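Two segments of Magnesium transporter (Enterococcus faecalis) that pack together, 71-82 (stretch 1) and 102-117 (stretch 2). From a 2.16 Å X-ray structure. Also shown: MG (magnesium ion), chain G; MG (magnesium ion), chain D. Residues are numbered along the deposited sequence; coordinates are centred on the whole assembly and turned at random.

Stretch 1 (71-82) EEDNENMKDYLA
Stretch 2, residues 102-117: VDLLNMLDKSQKAKYL

Stretch 1 is mostly loop: a type I turn from Glu-71 to Asn-74 opens it, Glu-75 takes a positive phi (100/-19), and Lys-78, also at positive phi (57/-72), is the N-cap residue of the helix that starts at Asp-79. Stretch 2 is the end of one helix and the start of another, joined through the extended Leu-108 (-67/162) and Asp-109 (-64/151). Register is set at two places, with CA atoms of Glu-72 and Leu-104 5.4 Å apart and those of Lys-78 and Leu-108 5.3 Å apart, so the two stretches run in roughly the same direction between these points. The contact buries 629 Å², both sides summed.

The apolar centre is built from leucines and selenomethionine. Leu-81 (m, t) points toward stretch 2, and its CD1 lies 3.5 Å from CD1 of Leu-104 (t, m) and 3.5 Å from CD1 of Leu-108 (m, t), so one methyl touches both the helix and the linker that follows it. Met-77 (m, m, chi3 122°) starts toward stretch 2 but its end leads away; SE still reaches CD2 of Leu-104 at 3.5 Å. Leu-81 CB also rests obliquely against the ring of Tyr-116 (m), 3.9 Å from CZ. Outside this apolar group, the selenomethionine Met-107 (m, m, p) packs on the polar turn, its CG 3.2 Å from O of Glu-72 and its SE 4.0 Å from OD1 of Asp-73.

Hydrogen bonding concentrates on the cap. Gln-112 (m, t, chi3 -69°) donates from NE2 to Lys-78 O at 3.1 Å, nearly straight at 170°. Lys-78 O also accepts from Ala-82 N at 2.8 Å, so one oxygen serves its own helix and the neighbouring one. Gln-112 NE2 makes a weak bond to Tyr-116 OH as well, at 2.7 Å and 122°, tying together two side chains one helical turn apart.

The charged pairs follow opposite rules. Lys-78 (m, t, t, t) extends fully past the carbonyl of Met-107 to set NZ 3.0 Å from OD2 of Asp-109 (m), a salt bridge whose hydrogen bond is weak. Glu-72 (p, chi2 -91°) and Asp-103 (m, chi2 2°) instead bring like charges together, OE2 to OD2 at 3.0 Å, with no hydrogen bond between them. Both carboxylates are also metal ligands: Glu-72 OE1 binds the chain G ion at 2.2 Å, and Asp-103 OD1 the chain D ion at 2.2 Å. Each facing oxygen also accepts from a metal-bound water, OE2 of Glu-72 from water 1 at 2.6 Å and OD2 of Asp-103 from water 2 at 2.7 Å.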

ATOM      1  N   GLU A  71      -7.904   0.312 -18.271  1.00 34.75           N
ATOM      2  CA  GLU A  71      -6.631   0.437 -18.975  1.00 41.54           C
ATOM      3  C   GLU A  71      -6.735   1.454 -20.108  1.00 43.30           C
ATOM      4  O   GLU A  71      -7.444   1.228 -21.080  1.00 44.07           O
ATOM      5  CB  GLU A  71      -6.198  -0.930 -19.505  1.00 42.58           C
ATOM      6  CG  GLU A  71      -5.617  -1.826 -18.426  1.00 47.76           C
ATOM      7  CD  GLU A  71      -5.402  -3.259 -18.890  1.00 53.60           C
ATOM      8  OE1 GLU A  71      -4.776  -3.454 -19.954  1.00 57.01           O
ATOM      9  OE2 GLU A  71      -5.854  -4.194 -18.190  1.00 56.51           O
ATOM     10  N   GLU A  72      -6.028   2.574 -19.971  1.00 46.33           N
ATOM     11  CA  GLU A  72      -6.063   3.639 -20.974  1.00 50.01           C
ATOM     12  C   GLU A  72      -5.561   3.195 -22.347  1.00 53.15           C
ATOM     13  O   GLU A  72      -5.725   3.906 -23.338  1.00 52.97           O
ATOM     14  CB  GLU A  72      -5.236   4.847 -20.518  1.00 49.04           C
ATOM     15  CG  GLU A  72      -3.733   4.663 -20.657  1.00 48.59           C
ATOM     16  CD  GLU A  72      -3.107   4.097 -19.414  1.00 47.84           C
ATOM     17  OE1 GLU A  72      -3.757   3.247 -18.784  1.00 48.52           O
ATOM     18  OE2 GLU A  72      -1.971   4.492 -19.079  1.00 48.73           O
ATOM     19  N   ASP A  73      -4.932   2.028 -22.395  1.00 56.79           N
ATOM     20  CA  ASP A  73      -4.414   1.489 -23.643  1.00 61.06           C
ATOM     21  C   ASP A  73      -5.484   0.600 -24.251  1.00 63.51           C
ATOM     22  O   ASP A  73      -5.348   0.125 -25.377  1.00 63.54           O
ATOM     23  CB  ASP A  73      -3.140   0.688 -23.378  1.00 62.66           C
ATOM     24  CG  ASP A  73      -1.954   1.577 -23.046  1.00 63.58           C
ATOM     25  OD1 ASP A  73      -2.132   2.524 -22.250  1.00 64.46           O
ATOM     26  OD2 ASP A  73      -0.848   1.329 -23.577  1.00 63.77           O
ATOM     27  N   ASN A  74      -6.533   0.370 -23.467  1.00 66.59           N
ATOM     28  CA  ASN A  74      -7.699  -0.423 -23.856  1.00 69.81           C
ATOM     29  C   ASN A  74      -7.785  -0.415 -25.376  1.00 72.52           C
ATOM     30  O   ASN A  74      -7.800  -1.458 -26.031  1.00 72.78           O
ATOM     31  CB  ASN A  74      -8.947   0.248 -23.291  1.00 70.33           C
ATOM     32  CG  ASN A  74     -10.195  -0.610 -23.404  1.00 70.55           C
ATOM     33  OD1 ASN A  74     -10.351  -1.599 -22.689  1.00 69.96           O
ATOM     34  ND2 ASN A  74     -11.099  -0.225 -24.298  1.00 70.60           N
ATOM     35  N   GLU A  75      -7.857   0.806 -25.899  1.00 74.72           N
ATOM     36  CA  GLU A  75      -7.915   1.128 -27.318  1.00 76.95           C
ATOM     37  C   GLU A  75      -9.320   1.416 -27.788  1.00 76.72           C
ATOM     38  O   GLU A  75      -9.507   2.052 -28.835  1.00 76.32           O
ATOM     39  CB  GLU A  75      -7.259   0.045 -28.182  1.00 79.79           C
ATOM     40  CG  GLU A  75      -6.661   0.631 -29.468  1.00 83.73           C
ATOM     41  CD  GLU A  75      -5.644  -0.280 -30.111  1.00 85.98           C
ATOM     42  OE1 GLU A  75      -6.019  -1.429 -30.417  1.00 87.35           O
ATOM     43  OE2 GLU A  75      -4.482   0.150 -30.308  1.00 87.48           O
ATOM     44  N   ASN A  76     -10.309   0.965 -27.016  1.00 76.45           N
ATOM     45  CA  ASN A  76     -11.675   1.258 -27.389  1.00 76.08           C
ATOM     46  C   ASN A  76     -11.949   2.614 -26.764  1.00 75.06           C
ATOM     47  O   ASN A  76     -13.099   3.076 -26.736  1.00 74.44           O
ATOM     48  CB  ASN A  76     -12.693   0.211 -26.899  1.00 77.59           C
ATOM     49  CG  ASN A  76     -14.066   0.411 -27.547  1.00 79.64           C
ATOM     50  OD1 ASN A  76     -14.217   0.266 -28.764  1.00 80.52           O
ATOM     51  ND2 ASN A  76     -15.058   0.781 -26.745  1.00 80.17           N
HETATM   52  N   MSE A  77     -10.880   3.260 -26.275  1.00 73.58           N
HETATM   53  CA  MSE A  77     -11.028   4.593 -25.697  1.00 72.80           C
HETATM   54  C   MSE A  77     -11.385   5.368 -26.941  1.00 71.25           C
HETATM   55  O   MSE A  77     -12.030   4.824 -27.835  1.00 71.91           O
HETATM   56  CB  MSE A  77      -9.724   5.151 -25.086  1.00 74.79           C
HETATM   57  CG  MSE A  77      -9.186   4.424 -23.843  1.00 76.63           C
HETATM   58 SE   MSE A  77     -10.242   4.608 -22.221  1.00 80.40          SE
HETATM   59  CE  MSE A  77     -10.544   2.732 -21.930  1.00 77.99           C
ATOM     60  N   LYS A  78     -10.958   6.616 -27.034  1.00 68.55           N
ATOM     61  CA  LYS A  78     -11.296   7.396 -28.213  1.00 66.33           C
ATOM     62  C   LYS A  78     -12.820   7.451 -28.378  1.00 63.41           C
ATOM     63  O   LYS A  78     -13.436   8.499 -28.158  1.00 62.45           O
ATOM     64  CB  LYS A  78     -10.655   6.773 -29.462  1.00 67.31           C
ATOM     65  CG  LYS A  78      -9.142   6.939 -29.544  1.00 68.43           C
ATOM     66  CD  LYS A  78      -8.580   6.450 -30.878  1.00 68.72           C
ATOM     67  CE  LYS A  78      -7.067   6.615 -30.918  1.00 68.22           C
ATOM     68  NZ  LYS A  78      -6.471   6.111 -32.183  1.00 68.72           N
ATOM     69  N   ASP A  79     -13.430   6.330 -28.769  1.00 60.11           N
ATOM     70  CA  ASP A  79     -14.877   6.304 -28.933  1.00 57.99           C
ATOM     71  C   ASP A  79     -15.675   6.223 -27.629  1.00 54.95           C
ATOM     72  O   ASP A  79     -16.844   6.616 -27.621  1.00 55.07           O
ATOM     73  CB  ASP A  79     -15.332   5.200 -29.902  1.00 60.29           C
ATOM     74  CG  ASP A  79     -14.388   4.027 -29.953  1.00 61.59           C
ATOM     75  OD1 ASP A  79     -13.978   3.546 -28.881  1.00 63.51           O
ATOM     76  OD2 ASP A  79     -14.074   3.577 -31.077  1.00 60.53           O
ATOM     77  N   TYR A  80     -15.091   5.717 -26.537  1.00 49.44           N
ATOM     78  CA  TYR A  80     -15.846   5.712 -25.278  1.00 44.98           C
ATOM     79  C   TYR A  80     -16.105   7.187 -25.027  1.00 43.78           C
ATOM     80  O   TYR A  80     -17.228   7.607 -24.753  1.00 41.92           O
ATOM     81  CB  TYR A  80     -15.035   5.186 -24.089  1.00 43.24           C
ATOM     82  CG  TYR A  80     -14.987   3.684 -23.928  1.00 43.24           C
ATOM     83  CD1 TYR A  80     -16.105   2.890 -24.185  1.00 41.59           C
ATOM     84  CD2 TYR A  80     -13.822   3.057 -23.476  1.00 43.44           C
ATOM     85  CE1 TYR A  80     -16.065   1.509 -23.994  1.00 42.29           C
ATOM     86  CE2 TYR A  80     -13.773   1.678 -23.279  1.00 42.82           C
ATOM     87  CZ  TYR A  80     -14.893   0.912 -23.541  1.00 42.02           C
ATOM     88  OH  TYR A  80     -14.842  -0.447 -23.343  1.00 41.76           O
ATOM     89  N   LEU A  81     -15.040   7.974 -25.141  1.00 43.03           N
ATOM     90  CA  LEU A  81     -15.129   9.407 -24.929  1.00 44.54           C
ATOM     91  C   LEU A  81     -15.940  10.109 -26.017  1.00 44.59           C
ATOM     92  O   LEU A  81     -16.688  11.043 -25.732  1.00 43.55           O
ATOM     93  CB  LEU A  81     -13.727  10.016 -24.860  1.00 45.14           C
ATOM     94  CG  LEU A  81     -12.744   9.467 -23.820  1.00 47.05           C
ATOM     95  CD1 LEU A  81     -11.809  10.602 -23.406  1.00 46.50           C
ATOM     96  CD2 LEU A  81     -13.478   8.935 -22.594  1.00 45.91           C
ATOM     97  N   ALA A  82     -15.787   9.658 -27.259  1.00 44.70           N
ATOM     98  CA  ALA A  82     -16.502  10.251 -28.382  1.00 45.20           C
ATOM     99  C   ALA A  82     -18.015  10.158 -28.203  1.00 44.48           C
ATOM    100  O   ALA A  82     -18.722  11.150 -28.376  1.00 43.15           O
ATOM    101  CB  ALA A  82     -16.092   9.574 -29.674  1.00 46.43           C
ATOM    102  N   VAL A 102      -3.936  12.426 -17.578  1.00 28.51           N
ATOM    103  CA  VAL A 102      -2.851  12.654 -18.523  1.00 28.52           C
ATOM    104  C   VAL A 102      -2.677  11.444 -19.442  1.00 29.20           C
ATOM    105  O   VAL A 102      -2.509  11.600 -20.651  1.00 28.97           O
ATOM    106  CB  VAL A 102      -1.516  12.948 -17.787  1.00 28.87           C
ATOM    107  CG1 VAL A 102      -0.335  12.752 -18.725  1.00 29.37           C
ATOM    108  CG2 VAL A 102      -1.522  14.369 -17.268  1.00 27.95           C
ATOM    109  N   ASP A 103      -2.732  10.239 -18.881  1.00 28.96           N
ATOM    110  CA  ASP A 103      -2.578   9.042 -19.695  1.00 29.77           C
ATOM    111  C   ASP A 103      -3.688   8.914 -20.729  1.00 32.07           C
ATOM    112  O   ASP A 103      -3.425   8.625 -21.900  1.00 34.54           O
ATOM    113  CB  ASP A 103      -2.546   7.779 -18.821  1.00 27.72           C
ATOM    114  CG  ASP A 103      -1.275   7.667 -18.012  1.00 26.60           C
ATOM    115  OD1 ASP A 103      -0.462   8.598 -18.116  1.00 23.15           O
ATOM    116  OD2 ASP A 103      -1.096   6.667 -17.273  1.00 22.62           O
ATOM    117  N   LEU A 104      -4.929   9.113 -20.298  1.00 32.63           N
ATOM    118  CA  LEU A 104      -6.066   9.012 -21.199  1.00 32.35           C
ATOM    119  C   LEU A 104      -5.824   9.970 -22.365  1.00 33.28           C
ATOM    120  O   LEU A 104      -5.836   9.569 -23.528  1.00 33.15           O
ATOM    121  CB  LEU A 104      -7.354   9.395 -20.466  1.00 34.36           C
ATOM    122  CG  LEU A 104      -8.714   8.981 -21.042  1.00 37.69           C
ATOM    123  CD1 LEU A 104      -8.743   9.216 -22.537  1.00 36.18           C
ATOM    124  CD2 LEU A 104      -8.973   7.515 -20.742  1.00 39.98           C
ATOM    125  N   LEU A 105      -5.592  11.235 -22.045  1.00 33.46           N
ATOM    126  CA  LEU A 105      -5.354  12.246 -23.064  1.00 34.82           C
ATOM    127  C   LEU A 105      -4.258  11.872 -24.057  1.00 37.47           C
ATOM    128  O   LEU A 105      -4.440  12.018 -25.267  1.00 38.75           O
ATOM    129  CB  LEU A 105      -5.036  13.577 -22.398  1.00 31.29           C
ATOM    130  CG  LEU A 105      -6.244  14.084 -21.608  1.00 32.46           C
ATOM    131  CD1 LEU A 105      -5.906  15.387 -20.917  1.00 32.32           C
ATOM    132  CD2 LEU A 105      -7.423  14.279 -22.559  1.00 34.66           C
ATOM    133  N   ASN A 106      -3.130  11.375 -23.562  1.00 38.76           N
ATOM    134  CA  ASN A 106      -2.042  10.987 -24.451  1.00 41.25           C
ATOM    135  C   ASN A 106      -2.398   9.803 -25.338  1.00 43.69           C
ATOM    136  O   ASN A 106      -1.637   9.442 -26.233  1.00 43.23           O
ATOM    137  CB  ASN A 106      -0.778  10.674 -23.649  1.00 39.53           C
ATOM    138  CG  ASN A 106      -0.231  11.892 -22.952  1.00 37.82           C
ATOM    139  OD1 ASN A 106      -0.193  12.970 -23.526  1.00 36.87           O
ATOM    140  ND2 ASN A 106       0.196  11.729 -21.710  1.00 42.75           N
HETATM  141  N   MSE A 107      -3.560   9.203 -25.097  1.00 47.76           N
HETATM  142  CA  MSE A 107      -4.006   8.068 -25.894  1.00 52.59           C
HETATM  143  C   MSE A 107      -4.949   8.507 -27.004  1.00 54.37           C
HETATM  144  O   MSE A 107      -4.944   7.942 -28.094  1.00 55.02           O
HETATM  145  CB  MSE A 107      -4.701   7.033 -25.011  1.00 56.08           C
HETATM  146  CG  MSE A 107      -3.738   6.201 -24.191  1.00 62.33           C
HETATM  147 SE   MSE A 107      -2.569   5.102 -25.292  1.00 70.17          SE
HETATM  148  CE  MSE A 107      -1.160   6.386 -25.661  1.00 67.45           C
ATOM    149  N   LEU A 108      -5.760   9.516 -26.723  1.00 56.29           N
ATOM    150  CA  LEU A 108      -6.698  10.024 -27.710  1.00 57.44           C
ATOM    151  C   LEU A 108      -5.909  10.657 -28.846  1.00 58.92           C
ATOM    152  O   LEU A 108      -4.727  10.969 -28.690  1.00 59.41           O
ATOM    153  CB  LEU A 108      -7.607  11.076 -27.080  1.00 57.54           C
ATOM    154  CG  LEU A 108      -8.373  10.665 -25.821  1.00 57.89           C
ATOM    155  CD1 LEU A 108      -9.143  11.863 -25.293  1.00 55.60           C
ATOM    156  CD2 LEU A 108      -9.309   9.506 -26.135  1.00 58.34           C
ATOM    157  N   ASP A 109      -6.566  10.838 -29.989  1.00 60.24           N
ATOM    158  CA  ASP A 109      -5.933  11.455 -31.149  1.00 60.15           C
ATOM    159  C   ASP A 109      -5.569  12.891 -30.786  1.00 59.64           C
ATOM    160  O   ASP A 109      -6.230  13.511 -29.956  1.00 59.34           O
ATOM    161  CB  ASP A 109      -6.897  11.423 -32.341  1.00 61.42           C
ATOM    162  CG  ASP A 109      -7.136  10.010 -32.860  1.00 61.69           C
ATOM    163  OD1 ASP A 109      -8.081   9.809 -33.650  1.00 60.75           O
ATOM    164  OD2 ASP A 109      -6.369   9.098 -32.482  1.00 62.46           O
ATOM    165  N   LYS A 110      -4.517  13.417 -31.403  1.00 59.70           N
ATOM    166  CA  LYS A 110      -4.073  14.775 -31.113  1.00 60.60           C
ATOM    167  C   LYS A 110      -5.204  15.806 -31.112  1.00 60.63           C
ATOM    168  O   LYS A 110      -5.124  16.808 -30.400  1.00 60.39           O
ATOM    169  CB  LYS A 110      -2.983  15.197 -32.104  1.00 61.88           C
ATOM    170  CG  LYS A 110      -1.746  14.294 -32.083  1.00 63.79           C
ATOM    171  CD  LYS A 110      -1.115  14.195 -30.687  1.00 63.44           C
ATOM    172  CE  LYS A 110      -0.576  15.536 -30.189  1.00 63.03           C
ATOM    173  NZ  LYS A 110       0.065  15.429 -28.843  1.00 60.52           N
ATOM    174  N   SER A 111      -6.252  15.554 -31.897  1.00 59.94           N
ATOM    175  CA  SER A 111      -7.398  16.463 -31.977  1.00 59.14           C
ATOM    176  C   SER A 111      -8.271  16.419 -30.723  1.00 57.84           C
ATOM    177  O   SER A 111      -8.505  17.451 -30.088  1.00 56.36           O
ATOM    178  CB  SER A 111      -8.264  16.135 -33.198  1.00 60.29           C
ATOM    179  OG  SER A 111      -7.580  16.423 -34.402  1.00 63.45           O
ATOM    180  N   GLN A 112      -8.757  15.227 -30.378  1.00 57.43           N
ATOM    181  CA  GLN A 112      -9.599  15.058 -29.195  1.00 56.15           C
ATOM    182  C   GLN A 112      -8.932  15.675 -27.972  1.00 53.98           C
ATOM    183  O   GLN A 112      -9.548  16.444 -27.236  1.00 52.51           O
ATOM    184  CB  GLN A 112      -9.879  13.570 -28.929  1.00 58.33           C
ATOM    185  CG  GLN A 112     -10.954  12.944 -29.818  1.00 60.95           C
ATOM    186  CD  GLN A 112     -11.364  11.541 -29.362  1.00 63.26           C
ATOM    187  OE1 GLN A 112     -10.587  10.585 -29.460  1.00 64.10           O
ATOM    188  NE2 GLN A 112     -12.591  11.418 -28.857  1.00 63.06           N
ATOM    189  N   LYS A 113      -7.661  15.337 -27.776  1.00 52.16           N
ATOM    190  CA  LYS A 113      -6.877  15.829 -26.649  1.00 51.05           C
ATOM    191  C   LYS A 113      -6.993  17.342 -26.436  1.00 49.73           C
ATOM    192  O   LYS A 113      -7.164  17.805 -25.309  1.00 47.79           O
ATOM    193  CB  LYS A 113      -5.411  15.432 -26.842  1.00 53.05           C
ATOM    194  CG  LYS A 113      -4.491  15.840 -25.712  1.00 55.69           C
ATOM    195  CD  LYS A 113      -3.072  15.374 -25.980  1.00 57.88           C
ATOM    196  CE  LYS A 113      -2.120  15.872 -24.904  1.00 59.44           C
ATOM    197  NZ  LYS A 113      -2.116  17.365 -24.823  1.00 59.37           N
ATOM    198  N   ALA A 114      -6.909  18.117 -27.514  1.00 48.60           N
ATOM    199  CA  ALA A 114      -7.013  19.567 -27.388  1.00 48.23           C
ATOM    200  C   ALA A 114      -8.458  19.994 -27.186  1.00 47.16           C
ATOM    201  O   ALA A 114      -8.744  20.900 -26.404  1.00 46.54           O
ATOM    202  CB  ALA A 114      -6.441  20.252 -28.624  1.00 47.87           C
ATOM    203  N   LYS A 115      -9.368  19.332 -27.890  1.00 46.67           N
ATOM    204  CA  LYS A 115     -10.781  19.670 -27.790  1.00 48.17           C
ATOM    205  C   LYS A 115     -11.317  19.477 -26.366  1.00 47.53           C
ATOM    206  O   LYS A 115     -11.967  20.370 -25.822  1.00 47.75           O
ATOM    207  CB  LYS A 115     -11.594  18.841 -28.801  1.00 49.36           C
ATOM    208  CG  LYS A 115     -12.175  17.551 -28.259  1.00 49.84           C
ATOM    209  CD  LYS A 115     -13.688  17.659 -28.080  1.00 50.61           C
ATOM    210  CE  LYS A 115     -14.415  17.479 -29.403  1.00 51.21           C
ATOM    211  NZ  LYS A 115     -14.119  16.140 -30.008  1.00 52.46           N
ATOM    212  N   TYR A 116     -11.041  18.321 -25.759  1.00 46.40           N
ATOM    213  CA  TYR A 116     -11.510  18.060 -24.399  1.00 44.90           C
ATOM    214  C   TYR A 116     -10.808  19.000 -23.439  1.00 44.25           C
ATOM    215  O   TYR A 116     -11.410  19.529 -22.510  1.00 44.48           O
ATOM    216  CB  TYR A 116     -11.228  16.616 -23.987  1.00 41.55           C
ATOM    217  CG  TYR A 116     -11.996  15.589 -24.777  1.00 39.89           C
ATOM    218  CD1 TYR A 116     -13.384  15.663 -24.892  1.00 40.25           C
ATOM    219  CD2 TYR A 116     -11.337  14.544 -25.419  1.00 38.63           C
ATOM    220  CE1 TYR A 116     -14.098  14.716 -25.634  1.00 38.65           C
ATOM    221  CE2 TYR A 116     -12.039  13.596 -26.156  1.00 39.09           C
ATOM    222  CZ  TYR A 116     -13.418  13.690 -26.266  1.00 39.17           C
ATOM    223  OH  TYR A 116     -14.107  12.773 -27.028  1.00 37.99           O
ATOM    224  N   LEU A 117      -9.523  19.202 -23.684  1.00 44.99           N
ATOM    225  CA  LEU A 117      -8.708  20.077 -22.862  1.00 45.75           C
ATOM    226  C   LEU A 117      -9.230  21.510 -22.951  1.00 46.40           C
ATOM    227  O   LEU A 117      -9.168  22.268 -21.985  1.00 47.43           O
ATOM    228  CB  LEU A 117      -7.263  20.004 -23.348  1.00 47.35           C
ATOM    229  CG  LEU A 117      -6.137  20.471 -22.436  1.00 48.76           C
ATOM    230  CD1 LEU A 117      -6.248  19.814 -21.060  1.00 50.63           C
ATOM    231  CD2 LEU A 117      -4.823  20.113 -23.099  1.00 49.42           C
TER
HETATM  232 MG    MG G 409      -3.671   3.359 -16.594  1.00 33.95          MG
HETATM  233 MG    MG D 402       1.394   8.967 -16.918  1.00 32.96          MG
HETATM  234  O   HOH W   1      -1.420   2.937 -17.123  1.00 39.36           O
HETATM  235  O   HOH W   2       0.852   7.306 -15.491  1.00 21.72           O
HETATM  236  O   HOH W   3       2.559  10.202 -18.611  1.00 24.36           O
HETATM  237  O   HOH W   4       2.398   7.507 -18.094  1.00 31.97           O
HETATM  238  O   HOH W   5       0.350  10.505 -15.947  1.00 23.34           O